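PDB 6R5T: periplasmic beta-glucosidase from Pseudomonas aeruginosa, which probably hydrolyses terminal, non-reducing beta-D-glucosyl residues from beta-glucosides, releasing beta-D-glucose, as a family 3 glycoside hydrolase of the periplasm. Local coordinates for residues A[379-384]-A[422-427]; A[375-380]-A[554-559]. The protein carries 1 engineered substitution. All blocks are in the same frame, centred on the assembly; numbering follows the deposited sequence.

Interaction 1. Residues A[379-384]-A[422-427]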
loop_
_atom_site.group_PDB
_atom_site.type_symbol
_atom_site.label_atom_id
_atom_site.label_comp_id
_atom_site.label_asym_id
_atom_site.label_seq_id
_atom_site.Cartn_x
_atom_site.Cartn_y
_atom_site.Cartn_z
ATOM N N GLY A 379 -28.748 -38.846 8.312
ATOM C CA GLY A 379 -28.037 -38.750 9.591
ATOM C C GLY A 379 -28.379 -37.466 10.341
ATOM O O GLY A 379 -29.449 -36.894 10.131
ATOM N N ARG A 380 -27.464 -37.038 11.191
ATOM C CA ARG A 380 -27.624 -35.885 12.102
ATOM C C ARG A 380 -26.556 -34.858 11.738
ATOM O O ARG A 380 -25.356 -35.171 11.861
ATOM C CB ARG A 380 -27.470 -36.350 13.550
ATOM C CG ARG A 380 -28.609 -37.261 13.985
ATOM C CD ARG A 380 -28.350 -37.866 15.346
ATOM N NE ARG A 380 -28.581 -36.934 16.438
ATOM C CZ ARG A 380 -29.787 -36.531 16.858
ATOM N NH1 ARG A 380 -30.883 -36.965 16.259
ATOM N NH2 ARG A 380 -29.915 -35.685 17.868
ATOM N N ILE A 381 -27.002 -33.670 11.342
ATOM C CA ILE A 381 -26.073 -32.606 10.876
ATOM C C ILE A 381 -26.201 -31.446 11.867
ATOM O O ILE A 381 -27.298 -30.899 11.965
ATOM C CB ILE A 381 -26.403 -32.193 9.427
ATOM C CG1 ILE A 381 -26.277 -33.362 8.440
ATOM C CG2 ILE A 381 -25.542 -30.993 8.994
ATOM C CD1 ILE A 381 -26.899 -33.129 7.093
ATOM N N ALA A 382 -25.123 -31.083 12.541
ATOM C CA ALA A 382 -25.115 -29.868 13.398
ATOM C C ALA A 382 -24.847 -28.651 12.495
ATOM O O ALA A 382 -23.891 -28.683 11.712
ATOM C CB ALA A 382 -24.108 -29.963 14.495
ATOM N N VAL A 383 -25.717 -27.649 12.561
ATOM C CA VAL A 383 -25.583 -26.402 11.762
ATOM C C VAL A 383 -25.278 -25.309 12.780
ATOM O O VAL A 383 -26.125 -24.989 13.644
ATOM C CB VAL A 383 -26.832 -26.119 10.930
ATOM C CG1 VAL A 383 -26.647 -24.841 10.135
ATOM C CG2 VAL A 383 -27.186 -27.297 10.059
ATOM N N ILE A 384 -24.073 -24.776 12.734
ATOM C CA ILE A 384 -23.535 -23.973 13.835
ATOM C C ILE A 384 -22.918 -22.687 13.295
ATOM O O ILE A 384 -22.187 -22.759 12.315
ATOM C CB ILE A 384 -22.520 -24.779 14.691
ATOM C CG1 ILE A 384 -23.236 -25.978 15.346
ATOM C CG2 ILE A 384 -21.843 -23.916 15.702
ATOM C CD1 ILE A 384 -22.304 -26.932 16.035
ATOM N N ALA A 422 -33.217 -36.321 7.123
ATOM C CA ALA A 422 -32.072 -36.088 8.029
ATOM C C ALA A 422 -32.508 -35.144 9.139
ATOM O O ALA A 422 -33.535 -34.432 8.981
ATOM C CB ALA A 422 -30.858 -35.527 7.302
ATOM N N THR A 423 -31.768 -35.148 10.225
ATOM C CA THR A 423 -32.040 -34.290 11.396
ATOM C C THR A 423 -31.022 -33.149 11.441
ATOM O O THR A 423 -29.841 -33.422 11.668
ATOM C CB THR A 423 -32.003 -35.094 12.698
ATOM O OG1 THR A 423 -32.946 -36.166 12.562
ATOM C CG2 THR A 423 -32.353 -34.261 13.908
ATOM N N LEU A 424 -31.499 -31.919 11.454
ATOM C CA LEU A 424 -30.592 -30.770 11.664
ATOM C C LEU A 424 -30.619 -30.338 13.116
ATOM O O LEU A 424 -31.714 -30.287 13.743
ATOM C CB LEU A 424 -31.053 -29.611 10.781
ATOM C CG LEU A 424 -31.133 -29.879 9.291
ATOM C CD1 LEU A 424 -31.537 -28.598 8.585
ATOM C CD2 LEU A 424 -29.797 -30.410 8.773
ATOM N N LEU A 425 -29.462 -30.012 13.659
ATOM C CA LEU A 425 -29.357 -29.494 15.036
ATOM C C LEU A 425 -28.684 -28.136 14.928
ATOM O O LEU A 425 -27.628 -28.072 14.327
ATOM C CB LEU A 425 -28.500 -30.430 15.875
ATOM C CG LEU A 425 -28.879 -31.906 15.872
ATOM C CD1 LEU A 425 -27.858 -32.659 16.694
ATOM C CD2 LEU A 425 -30.275 -32.113 16.441
ATOM N N TYR A 426 -29.221 -27.143 15.583
ATOM C CA TYR A 426 -28.749 -25.754 15.450
ATOM C C TYR A 426 -28.140 -25.260 16.747
ATOM O O TYR A 426 -28.693 -25.474 17.821
ATOM C CB TYR A 426 -29.895 -24.842 15.010
ATOM C CG TYR A 426 -29.519 -23.390 15.089
ATOM C CD1 TYR A 426 -28.623 -22.864 14.177
ATOM C CD2 TYR A 426 -29.981 -22.558 16.093
ATOM C CE1 TYR A 426 -28.263 -21.530 14.208
ATOM C CE2 TYR A 426 -29.629 -21.223 16.144
ATOM C CZ TYR A 426 -28.767 -20.697 15.199
ATOM O OH TYR A 426 -28.359 -19.407 15.303
ATOM N N ALA A 427 -27.077 -24.474 16.648
ATOM C CA ALA A 427 -26.550 -23.660 17.738
ATOM C C ALA A 427 -25.865 -22.451 17.140
ATOM O O ALA A 427 -25.074 -22.615 16.195
ATOM C CB ALA A 427 -25.581 -24.432 18.589
#
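Arg380 sets CG anti to its carbonyl carbon (chi1 -67°) and bends at chi3 (77°), which brings the guanidinium alongside Thr423 and obliquely across the end of Leu425. NH2 comes to 3.8 Å from Leu425 CD1, and NH1 lies beside the methyl CG2 of Thr423. The same NH2 forms a salt bridge with Asp469, so the charge has an acidic partner while NH1 and NH2 also touch methyl groups. Leu424 also has CG anti to the carbonyl carbon, and with its second torsion CD2 turns back to 3.9 Å from Ile381 CB on the other face of the sheet. Tyr426 has CG anti to the backbone N (chi1 170°), and its CD1 lies 3.3 Å from Val383 O.

The backbones pair as parallel strands with five hydrogen bonds. Val383 N to Leu425 O is the shortest at 2.6 Å, and Ala427 N to Val383 O the longest at 3.2 Å. The pair, a beta-alpha-beta crossover through helix 410-418, borders a mixed sheet in the C-terminal domain. Strand 423-427 is outermost; strand 380-384 also bonds to strand 472-478. Helix 410-418 packs on Val383 and Leu424; on the other face helix 456-468 packs on Ala382, Ile384, Leu425 and Ala427.

Interaction 2. Residues A[375-380]-A[554-559]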
loop_
_atom_site.group_PDB
_atom_site.type_symbol
_atom_site.label_atom_id
_atom_site.label_comp_id
_atom_site.label_asym_id
_atom_site.label_seq_id
_atom_site.Cartn_x
_atom_site.Cartn_y
_atom_site.Cartn_z
ATOM N N LEU A 375 -22.176 -34.166 0.681
ATOM C CA LEU A 375 -22.868 -34.871 1.794
ATOM C C LEU A 375 -24.035 -35.702 1.254
ATOM O O LEU A 375 -24.661 -35.352 0.282
ATOM C CB LEU A 375 -23.414 -33.853 2.788
ATOM C CG LEU A 375 -22.398 -32.903 3.436
ATOM C CD1 LEU A 375 -23.106 -31.952 4.359
ATOM C CD2 LEU A 375 -21.307 -33.644 4.132
ATOM N N LYS A 376 -24.374 -36.752 1.985
ATOM C CA LYS A 376 -25.621 -37.509 1.770
ATOM C C LYS A 376 -26.710 -36.859 2.608
ATOM O O LYS A 376 -26.382 -36.351 3.699
ATOM C CB LYS A 376 -25.459 -38.958 2.225
ATOM C CG LYS A 376 -24.406 -39.741 1.474
ATOM C CD LYS A 376 -24.550 -41.205 1.743
ATOM C CE LYS A 376 -23.232 -41.924 1.870
ATOM N NZ LYS A 376 -23.393 -43.341 1.470
ATOM N N LYS A 377 -27.943 -36.900 2.101
ATOM C CA LYS A 377 -29.124 -36.327 2.797
ATOM C C LYS A 377 -29.589 -37.341 3.833
ATOM O O LYS A 377 -30.657 -37.938 3.639
ATOM C CB LYS A 377 -30.249 -36.024 1.813
ATOM C CG LYS A 377 -29.924 -34.946 0.808
ATOM C CD LYS A 377 -31.065 -34.601 -0.083
ATOM C CE LYS A 377 -30.695 -33.470 -1.003
ATOM N NZ LYS A 377 -31.732 -33.204 -2.022
ATOM N N GLN A 378 -28.855 -37.501 4.914
ATOM C CA GLN A 378 -29.169 -38.515 5.942
ATOM C C GLN A 378 -28.392 -38.190 7.212
ATOM O O GLN A 378 -27.514 -37.317 7.172
ATOM C CB GLN A 378 -28.826 -39.914 5.429
ATOM C CG GLN A 378 -27.326 -40.153 5.401
ATOM C CD GLN A 378 -26.940 -41.469 4.779
ATOM O OE1 GLN A 378 -27.649 -42.005 3.934
ATOM N NE2 GLN A 378 -25.790 -41.968 5.181
ATOM N N GLY A 379 -28.748 -38.846 8.312
ATOM C CA GLY A 379 -28.037 -38.750 9.591
ATOM C C GLY A 379 -28.379 -37.466 10.341
ATOM O O GLY A 379 -29.449 -36.894 10.131
ATOM N N ARG A 380 -27.464 -37.038 11.191
ATOM C CA ARG A 380 -27.624 -35.885 12.102
ATOM C C ARG A 380 -26.556 -34.858 11.738
ATOM O O ARG A 380 -25.356 -35.171 11.861
ATOM C CB ARG A 380 -27.470 -36.350 13.550
ATOM C CG ARG A 380 -28.609 -37.261 13.985
ATOM C CD ARG A 380 -28.350 -37.866 15.346
ATOM N NE ARG A 380 -28.581 -36.934 16.438
ATOM C CZ ARG A 380 -29.787 -36.531 16.858
ATOM N NH1 ARG A 380 -30.883 -36.965 16.259
ATOM N NH2 ARG A 380 -29.915 -35.685 17.868
ATOM N N PHE A 554 -24.998 -30.859 -1.112
ATOM C CA PHE A 554 -25.575 -32.212 -1.292
ATOM C C PHE A 554 -25.327 -32.753 -2.698
ATOM O O PHE A 554 -25.750 -33.899 -2.999
ATOM C CB PHE A 554 -27.051 -32.179 -0.894
ATOM C CG PHE A 554 -27.281 -32.016 0.574
ATOM C CD1 PHE A 554 -26.800 -32.940 1.476
ATOM C CD2 PHE A 554 -27.993 -30.944 1.058
ATOM C CE1 PHE A 554 -27.003 -32.803 2.835
ATOM C CE2 PHE A 554 -28.209 -30.817 2.415
ATOM C CZ PHE A 554 -27.687 -31.722 3.308
ATOM N N GLY A 555 -24.574 -32.033 -3.513
ATOM C CA GLY A 555 -24.075 -32.517 -4.820
ATOM C C GLY A 555 -25.093 -32.454 -5.924
ATOM O O GLY A 555 -24.825 -33.000 -7.001
ATOM N N GLU A 556 -26.132 -31.660 -5.754
ATOM C CA GLU A 556 -27.068 -31.354 -6.853
ATOM C C GLU A 556 -26.333 -30.471 -7.852
ATOM O O GLU A 556 -26.652 -30.514 -9.013
ATOM C CB GLU A 556 -28.339 -30.658 -6.379
ATOM C CG GLU A 556 -28.971 -31.246 -5.132
ATOM C CD GLU A 556 -29.767 -32.526 -5.329
ATOM O OE1 GLU A 556 -30.339 -33.016 -4.323
ATOM O OE2 GLU A 556 -29.817 -33.030 -6.478
ATOM N N HIS A 557 -25.414 -29.631 -7.387
ATOM C CA HIS A 557 -24.597 -28.775 -8.272
ATOM C C HIS A 557 -23.145 -29.067 -7.898
ATOM O O HIS A 557 -22.856 -29.115 -6.689
ATOM C CB HIS A 557 -24.953 -27.289 -8.125
ATOM C CG HIS A 557 -24.101 -26.412 -8.987
ATOM N ND1 HIS A 557 -24.438 -26.125 -10.302
ATOM C CD2 HIS A 557 -22.943 -25.754 -8.745
ATOM C CE1 HIS A 557 -23.513 -25.339 -10.845
ATOM N NE2 HIS A 557 -22.562 -25.096 -9.912
ATOM N N ASN A 558 -22.307 -29.306 -8.878
ATOM C CA ASN A 558 -20.866 -29.500 -8.660
ATOM C C ASN A 558 -20.227 -28.109 -8.606
ATOM O O ASN A 558 -20.216 -27.403 -9.589
ATOM C CB ASN A 558 -20.277 -30.343 -9.777
ATOM C CG ASN A 558 -18.903 -30.832 -9.480
ATOM O OD1 ASN A 558 -18.238 -30.300 -8.592
ATOM N ND2 ASN A 558 -18.413 -31.778 -10.293
ATOM N N PRO A 559 -19.580 -27.717 -7.496
ATOM C CA PRO A 559 -19.021 -26.363 -7.446
ATOM C C PRO A 559 -18.109 -26.061 -8.645
ATOM O O PRO A 559 -17.216 -26.849 -9.026
ATOM C CB PRO A 559 -18.290 -26.304 -6.123
ATOM C CG PRO A 559 -18.355 -27.664 -5.505
ATOM C CD PRO A 559 -19.333 -28.506 -6.288
HETATM O O HOH W 1 -26.832 -35.812 -1.535
#
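Phe554 is the centre of this contact, with Lys377 and Leu375 packed round its ring. Its CG is anti to the carbonyl carbon (chi1 -70°), and the ring lies between the 375-380 loop and helix 410-418. Lys377 crosses one face obliquely. Its CG sits 3.8 Å above the ring plane, offset toward the rim, in a CH-pi contact 4.1 Å from the ring centroid. The chain then runs on fully extended, and CE passes Phe554 CB.

This straight chain carries the ammonium beyond the ring to Glu556. Lys377 NZ donates to Glu556 OE1 at 2.7 Å, a salt bridge in which OE1 is met nearly along its C-O axis. Glu556 bends at chi2 (-78°), and the two side chains cross at about a right angle. One lysine thus sets CG over the aromatic face and its charge on the acid. Glu556 is exposed, so solvent probably weakens the charge attraction.

Leu375 works at the ring edge. Its CB lies 3.7 Å from Phe554 CE1, and its carbonyl O lies in the ring plane, 3.4 Å from Phe554 CD1. A water donates to this same Leu375 O at 2.9 Å and to Phe554 O at 2.6 Å, so it bridges the two backbones.

Gly555, with positive phi, closes the end of helix 545-553 in a Schellman motif; Phe554 comes just before it and Glu556 just after. A backbone hydrogen bond between Leu375 and Leu553 ties the loop to the end of that helix. Segment 375-380 lies in the connection from strand 364-368 and leads into strand 380-384. Leu414, Ala417 and Val418 of helix 410-418 pack on the Phe554 ring.

In the fold
Both contacts lie in the family 3 C-terminal domain, away from the sugar and magnesium sites. They share Gly379 and Arg380: the loop of interaction 2 runs straight into the inner strand of interaction 1. Interaction 1 is regular sheet pairing, mostly backbone to backbone, with buried residues on strand 380-384. Interaction 2 has no strand pairing. It relies on one buried ring, a water bridge and a salt bridge at the surface. The two meet where Ile381 CD1 packs on Phe554 CZ and Ala422 CB on Gln378. Helix 410-418 packs against both. Each is only partly buried: interaction 1 has no exposed residue among those touching, while interaction 2 has the exposed Lys376 and Glu556.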